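Local coordinates for putative membrane protein COG4129 (Clostridium difficile, PDB 3KMI) that is of unproven function but probably forms the C-terminal domain of a membrane exporter of aromatic acids, at residues V24-D27 and I28-I32; N49-I52 and D53-S57; I107-A110 and F111-I115. One frame throughout, in Å; residues are numbered along the deposited sequence.

Contact 1 of 3, residues V24-D27 and I28-I32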
loop_
_atom_site.group_PDB
_atom_site.type_symbol
_atom_site.label_atom_id
_atom_site.label_comp_id
_atom_site.label_asym_id
_atom_site.label_seq_id
_atom_site.Cartn_x
_atom_site.Cartn_y
_atom_site.Cartn_z
ATOM N N VAL A 24 -12.565 11.330 3.595
ATOM C CA VAL A 24 -11.946 11.080 2.299
ATOM C C VAL A 24 -12.334 9.657 1.866
ATOM O O VAL A 24 -12.583 9.421 0.704
ATOM C CB VAL A 24 -10.391 11.241 2.340
ATOM C CG1 VAL A 24 -9.770 10.811 0.986
ATOM C CG2 VAL A 24 -9.996 12.698 2.668
ATOM N N LEU A 25 -12.314 8.703 2.791
ATOM C CA LEU A 25 -12.702 7.332 2.448
ATOM C C LEU A 25 -14.124 7.264 1.861
ATOM O O LEU A 25 -14.382 6.591 0.846
ATOM C CB LEU A 25 -12.541 6.417 3.687
ATOM C CG LEU A 25 -12.779 4.937 3.412
ATOM C CD1 LEU A 25 -11.587 4.303 2.645
ATOM C CD2 LEU A 25 -13.018 4.120 4.723
ATOM N N ILE A 26 -15.052 7.955 2.505
ATOM C CA ILE A 26 -16.436 7.982 2.031
ATOM C C ILE A 26 -16.525 8.680 0.648
ATOM O O ILE A 26 -17.321 8.275 -0.209
ATOM C CB ILE A 26 -17.337 8.684 3.088
ATOM C CG1 ILE A 26 -17.449 7.793 4.335
ATOM C CG2 ILE A 26 -18.691 9.047 2.518
ATOM C CD1 ILE A 26 -17.743 8.562 5.650
ATOM N N ASP A 27 -15.717 9.729 0.446
ATOM C CA ASP A 27 -15.661 10.373 -0.891
ATOM C C ASP A 27 -15.296 9.338 -1.919
ATOM O O ASP A 27 -15.871 9.343 -2.997
ATOM C CB ASP A 27 -14.587 11.464 -0.988
ATOM C CG ASP A 27 -14.900 12.674 -0.172
ATOM O OD1 ASP A 27 -16.079 12.878 0.150
ATOM O OD2 ASP A 27 -13.948 13.441 0.132
ATOM N N ILE A 28 -14.315 8.483 -1.594
ATOM C CA ILE A 28 -13.915 7.387 -2.498
ATOM C C ILE A 28 -15.090 6.423 -2.830
ATOM O O ILE A 28 -15.397 6.150 -4.017
ATOM C CB ILE A 28 -12.652 6.646 -1.985
ATOM C CG1 ILE A 28 -11.427 7.568 -2.148
ATOM C CG2 ILE A 28 -12.434 5.339 -2.752
ATOM C CD1 ILE A 28 -10.282 7.241 -1.149
ATOM N N ALA A 29 -15.773 5.952 -1.806
ATOM C CA ALA A 29 -16.960 5.088 -2.014
ATOM C C ALA A 29 -17.973 5.766 -2.976
ATOM O O ALA A 29 -18.583 5.091 -3.805
ATOM C CB ALA A 29 -17.637 4.762 -0.695
ATOM N N ASP A 30 -18.173 7.080 -2.836
ATOM C CA ASP A 30 -19.137 7.824 -3.683
ATOM C C ASP A 30 -18.675 7.924 -5.130
ATOM O O ASP A 30 -19.489 8.005 -6.063
ATOM C CB ASP A 30 -19.331 9.255 -3.157
ATOM C CG ASP A 30 -20.051 9.306 -1.814
ATOM O OD1 ASP A 30 -20.792 8.359 -1.501
ATOM O OD2 ASP A 30 -19.870 10.301 -1.063
ATOM N N ILE A 31 -17.361 7.988 -5.324
ATOM C CA ILE A 31 -16.798 8.079 -6.669
ATOM C C ILE A 31 -17.042 6.777 -7.455
ATOM O O ILE A 31 -17.378 6.811 -8.657
ATOM C CB ILE A 31 -15.312 8.469 -6.650
ATOM C CG1 ILE A 31 -15.188 9.972 -6.311
ATOM C CG2 ILE A 31 -14.690 8.160 -8.032
ATOM C CD1 ILE A 31 -13.854 10.417 -5.754
ATOM N N ILE A 32 -16.938 5.633 -6.769
ATOM C CA ILE A 32 -17.231 4.341 -7.422
ATOM C C ILE A 32 -18.609 4.356 -8.091
ATOM O O ILE A 32 -18.756 3.895 -9.235
ATOM C CB ILE A 32 -17.095 3.140 -6.440
ATOM C CG1 ILE A 32 -15.673 3.074 -5.919
ATOM C CG2 ILE A 32 -17.556 1.801 -7.076
ATOM C CD1 ILE A 32 -15.483 2.217 -4.660
HETATM O O HOH W 1 -18.662 12.376 -1.449
#

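Contact 2 of 3, residues N49-I52 and D53-S57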
loop_
_atom_site.group_PDB
_atom_site.type_symbol
_atom_site.label_atom_id
_atom_site.label_comp_id
_atom_site.label_asym_id
_atom_site.label_seq_id
_atom_site.Cartn_x
_atom_site.Cartn_y
_atom_site.Cartn_z
ATOM N N ASN A 49 -4.412 16.599 4.582
ATOM C CA ASN A 49 -2.975 16.834 4.480
ATOM C C ASN A 49 -2.568 18.057 5.317
ATOM O O ASN A 49 -1.515 18.031 5.972
ATOM C CB ASN A 49 -2.533 17.039 3.015
ATOM C CG ASN A 49 -2.373 15.718 2.259
ATOM O OD1 ASN A 49 -2.184 14.656 2.867
ATOM N ND2 ASN A 49 -2.410 15.788 0.939
ATOM N N SER A 50 -3.382 19.125 5.278
ATOM C CA SER A 50 -3.020 20.358 6.019
ATOM C C SER A 50 -3.052 20.107 7.551
ATOM O O SER A 50 -2.211 20.635 8.301
ATOM C CB SER A 50 -3.916 21.529 5.637
ATOM O OG SER A 50 -3.812 21.799 4.262
ATOM N N LEU A 51 -4.013 19.310 8.008
ATOM C CA LEU A 51 -4.063 18.897 9.438
ATOM C C LEU A 51 -2.952 17.954 9.875
ATOM O O LEU A 51 -2.476 17.993 11.054
ATOM C CB LEU A 51 -5.421 18.240 9.786
ATOM C CG LEU A 51 -5.642 18.051 11.310
ATOM C CD1 LEU A 51 -5.456 19.306 12.113
ATOM C CD2 LEU A 51 -7.025 17.456 11.642
ATOM N N ILE A 52 -2.548 17.065 8.973
ATOM C CA ILE A 52 -1.416 16.197 9.259
ATOM C C ILE A 52 -0.186 17.074 9.422
ATOM O O ILE A 52 0.603 16.888 10.369
ATOM C CB ILE A 52 -1.164 15.177 8.088
ATOM C CG1 ILE A 52 -2.190 14.037 8.166
ATOM C CG2 ILE A 52 0.313 14.677 8.136
ATOM C CD1 ILE A 52 -2.335 13.162 6.840
ATOM N N ASP A 53 -0.044 18.077 8.541
ATOM C CA ASP A 53 1.148 18.945 8.607
ATOM C C ASP A 53 1.154 19.833 9.842
ATOM O O ASP A 53 2.185 19.992 10.475
ATOM C CB ASP A 53 1.287 19.851 7.375
ATOM C CG ASP A 53 1.624 19.071 6.102
ATOM O OD1 ASP A 53 2.152 17.933 6.169
ATOM O OD2 ASP A 53 1.330 19.603 5.022
ATOM N N SER A 54 0.022 20.464 10.141
ATOM C CA SER A 54 -0.022 21.319 11.314
ATOM C C SER A 54 0.161 20.504 12.604
ATOM O O SER A 54 0.808 20.967 13.561
ATOM C CB SER A 54 -1.261 22.213 11.338
ATOM O OG SER A 54 -2.464 21.484 11.247
ATOM N N SER A 55 -0.380 19.292 12.636
ATOM C CA SER A 55 -0.280 18.492 13.833
ATOM C C SER A 55 1.152 18.105 14.077
ATOM O O SER A 55 1.632 18.182 15.209
ATOM C CB SER A 55 -1.197 17.275 13.743
ATOM O OG SER A 55 -2.532 17.748 13.620
ATOM N N ILE A 56 1.862 17.724 13.022
ATOM C CA ILE A 56 3.268 17.333 13.157
ATOM C C ILE A 56 4.141 18.530 13.482
ATOM O O ILE A 56 5.005 18.444 14.368
ATOM C CB ILE A 56 3.774 16.643 11.878
ATOM C CG1 ILE A 56 3.201 15.244 11.799
ATOM C CG2 ILE A 56 5.287 16.463 11.910
ATOM C CD1 ILE A 56 3.451 14.566 10.421
ATOM N N SER A 57 3.882 19.658 12.807
ATOM C CA SER A 57 4.658 20.874 13.029
ATOM C C SER A 57 4.514 21.341 14.463
ATOM O O SER A 57 5.498 21.742 15.086
ATOM C CB SER A 57 4.248 21.999 12.078
ATOM O OG SER A 57 5.084 23.141 12.318
#

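Contact 3 of 3, residues I107-A110 and F111-I115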
loop_
_atom_site.group_PDB
_atom_site.type_symbol
_atom_site.label_atom_id
_atom_site.label_comp_id
_atom_site.label_asym_id
_atom_site.label_seq_id
_atom_site.Cartn_x
_atom_site.Cartn_y
_atom_site.Cartn_z
ATOM N N ILE A 107 -21.180 -3.254 -4.417
ATOM C CA ILE A 107 -20.995 -3.944 -3.130
ATOM C C ILE A 107 -19.725 -3.414 -2.413
ATOM O O ILE A 107 -19.735 -3.197 -1.197
ATOM C CB ILE A 107 -20.977 -5.479 -3.322
ATOM C CG1 ILE A 107 -22.405 -5.984 -3.584
ATOM C CG2 ILE A 107 -20.372 -6.228 -2.086
ATOM C CD1 ILE A 107 -22.441 -7.337 -4.252
ATOM N N LEU A 108 -18.657 -3.205 -3.186
ATOM C CA LEU A 108 -17.434 -2.605 -2.684
ATOM C C LEU A 108 -17.717 -1.210 -2.119
ATOM O O LEU A 108 -17.270 -0.845 -1.013
ATOM C CB LEU A 108 -16.376 -2.502 -3.799
ATOM C CG LEU A 108 -15.125 -1.773 -3.296
ATOM C CD1 LEU A 108 -14.488 -2.616 -2.179
ATOM C CD2 LEU A 108 -14.150 -1.474 -4.418
ATOM N N SER A 109 -18.427 -0.412 -2.891
ATOM C CA SER A 109 -18.773 0.911 -2.434
ATOM C C SER A 109 -19.583 0.892 -1.116
ATOM O O SER A 109 -19.289 1.661 -0.193
ATOM C CB SER A 109 -19.571 1.618 -3.511
ATOM O OG SER A 109 -20.028 2.856 -3.032
ATOM N N ALA A 110 -20.562 -0.009 -1.020
ATOM C CA ALA A 110 -21.340 -0.162 0.214
ATOM C C ALA A 110 -20.419 -0.526 1.384
ATOM O O ALA A 110 -20.548 0.014 2.484
ATOM C CB ALA A 110 -22.441 -1.232 0.028
ATOM N N PHE A 111 -19.474 -1.409 1.129
ATOM C CA PHE A 111 -18.533 -1.874 2.178
ATOM C C PHE A 111 -17.618 -0.724 2.669
ATOM O O PHE A 111 -17.376 -0.576 3.875
ATOM C CB PHE A 111 -17.720 -3.073 1.666
ATOM C CG PHE A 111 -16.736 -3.639 2.677
ATOM C CD1 PHE A 111 -17.168 -4.083 3.929
ATOM C CD2 PHE A 111 -15.390 -3.767 2.349
ATOM C CE1 PHE A 111 -16.239 -4.619 4.869
ATOM C CE2 PHE A 111 -14.464 -4.298 3.264
ATOM C CZ PHE A 111 -14.895 -4.709 4.534
ATOM N N ILE A 112 -17.136 0.102 1.742
ATOM C CA ILE A 112 -16.352 1.274 2.084
ATOM C C ILE A 112 -17.171 2.313 2.887
ATOM O O ILE A 112 -16.659 2.910 3.828
ATOM C CB ILE A 112 -15.703 1.946 0.817
ATOM C CG1 ILE A 112 -14.718 0.958 0.168
ATOM C CG2 ILE A 112 -14.994 3.235 1.229
ATOM C CD1 ILE A 112 -14.234 1.330 -1.246
ATOM N N HIS A 113 -18.418 2.543 2.498
ATOM C CA HIS A 113 -19.331 3.367 3.327
ATOM C C HIS A 113 -19.495 2.813 4.729
ATOM O O HIS A 113 -19.503 3.563 5.709
ATOM C CB HIS A 113 -20.727 3.497 2.704
ATOM C CG HIS A 113 -20.822 4.551 1.641
ATOM N ND1 HIS A 113 -21.217 4.273 0.352
ATOM C CD2 HIS A 113 -20.602 5.889 1.680
ATOM C CE1 HIS A 113 -21.203 5.384 -0.367
ATOM N NE2 HIS A 113 -20.825 6.378 0.413
ATOM N N LYS A 114 -19.664 1.502 4.820
ATOM C CA LYS A 114 -19.838 0.849 6.098
ATOM C C LYS A 114 -18.607 1.135 6.937
ATOM O O LYS A 114 -18.701 1.529 8.113
ATOM C CB LYS A 114 -20.066 -0.657 5.923
ATOM C CG LYS A 114 -20.200 -1.430 7.236
ATOM C CD LYS A 114 -20.417 -2.897 6.945
ATOM C CE LYS A 114 -20.731 -3.727 8.185
ATOM N NZ LYS A 114 -21.014 -5.132 7.741
ATOM N N ILE A 115 -17.448 0.943 6.340
ATOM C CA ILE A 115 -16.181 1.217 7.035
ATOM C C ILE A 115 -16.124 2.703 7.478
ATOM O O ILE A 115 -15.787 3.023 8.628
ATOM C CB ILE A 115 -14.937 0.860 6.170
ATOM C CG1 ILE A 115 -14.866 -0.656 5.850
ATOM C CG2 ILE A 115 -13.649 1.371 6.883
ATOM C CD1 ILE A 115 -13.734 -1.056 4.822
HETATM O O HOH W 2 -22.545 2.892 -2.173
#

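Contact 1 of 3, residues V24-D27 and I28-I32
Ile-28 lies one helical turn after Val-24 and packs against it. Its CD1 sits 4.2 Å from Val-24 CG1, and the two side chains cross obliquely. In Ile-28, CG1 stands beside the backbone N and anti to the carbonyl carbon (chi1 -71°). This lays the longer branch back along the previous turn, with CG1 3.6 Å from Val-24 O. The same carbonyl accepts the Ile-28 amide. Asp-27 and Asp-30 sit on another side of the helix. Water 1 donates to Asp-27 OD1 at 3.1 Å; its bond to Asp-30 OD2 is too short to be trusted, so the bridge is doubtful. The like-charged oxygens Asp-27 OD1 and Asp-30 OD2 stand 4.7 Å apart. Asp-27 OD2 also lies close to Asp-44 of helix 41-61, which may raise its proton affinity. Asp-30 has a separate partner, His-113. The segment belongs to helix 7-33 of an all-helical domain. It has apolar sides turned to other helices and a partly exposed side carrying Asp-27 and Asp-30. Val-24 and Ile-28 face Tyr-41 of helix 41-61 and Leu-88 of helix 68-95. Leu-25 and Ala-29 meet helix 103-117. Regular i to i+4 backbone bonds run through it. Ile-31 N reaches Asp-27 O at 3.1 Å, with a more bent N-H...O angle of 141°. Ile-26 CG2 runs alongside the Asp-30 carboxylate, 4.0 Å from OD2.

Contact 2 of 3, residues N49-I52 and D53-S57
The Ser-55 hydroxyl stands beside its own backbone N and anti to the carbonyl carbon (chi1 -61°), which turns OG back toward Leu-51. For Ile-56, chi1 of -74° likewise sets CG1 beside the backbone N, and its CD1 lies 3.9 Å from Ile-52 CG2. These two isoleucines lie side by side and point the same way. Ser-55 OG donates to Leu-51 O at 2.6 Å. Ser-55 N donates to the same oxygen at 2.9 Å. This carbonyl is therefore gripped twice by one residue. The hydroxyl is tilted 22° from the carbonyl plane, while the amide N lies well above it. Leu-51 CD1 comes within 3.6 Å of Ser-55 OG, so a methyl covers part of the buried hydroxyl. Ile-52 also packs on Met-78 and Ile-81 of helix 68-95, and on Leu-17 of helix 7-33. Asn-49 uses its OD1 to accept from Arg-85. Asp-53 and Ser-54 are on the exposed side. A serine hydroxyl bonded to the carbonyl four residues earlier is a common way of satisfying a buried OG within a helix. Here it occurs on the side of helix 41-61 that packs against helices 7-33 and 68-95.

Contact 3 of 3, residues I107-A110 and F111-I115
Ser-109 and His-113 are linked through water 2, which donates to Ser-109 OG at 2.7 Å. The water lies in the plane of the imidazole, at its edge, 3.2 Å from His-113 ND1. Both side chains also bond to helix 7-33: Ser-109 OG to Ala-29 O, and His-113 NE2 to Asp-30 OD1. The ring is thus held at both nitrogens, which should limit its rotation. On the backbone, His-113 N donates to Ser-109 O at 3.0 Å in a nearly straight bond (171°). Ala-110 CA lies near the ring edge, close to its plane. Leu-108 and Ile-112 pack further round the helix. Ile-112 CD1 is 3.8 Å from Leu-108 CG, because CG1 stands beside the backbone N (chi1 -63°) and directs the chain toward the previous turn. Within 111-115, Ile-115 CD1 covers one face of the Phe-111 ring, 3.7 Å above the plane and offset toward the rim. Lys-114 extends away to a salt bridge with Glu-131. Helix 103-117 has three helical neighbours here: Ile-112 and His-113 meet helix 7-33, Leu-108 meets helix 148-176, and Phe-111 packs on helix 124-140.

Overall arrangement
All three contacts are short stretches within single helices of one all-helical domain. Contact 1 is the most buried, and its centre is about 10 Å from the centre of the chain. Contact 3 is nearly as central but has an exposed side. The centre of contact 2 lies farther out, about 18 Å from that of the chain. Contacts 1 and 3 touch directly, joining helices 7-33 and 103-117 through two polar links and a layer of leucine and isoleucine. Contact 2 touches neither, although its helix follows that of contact 1. A water links Ser-109 and His-113 in contact 3; the one near the two aspartates of contact 1 is less certain. Contact 2 instead satisfies its buried serine from its own backbone.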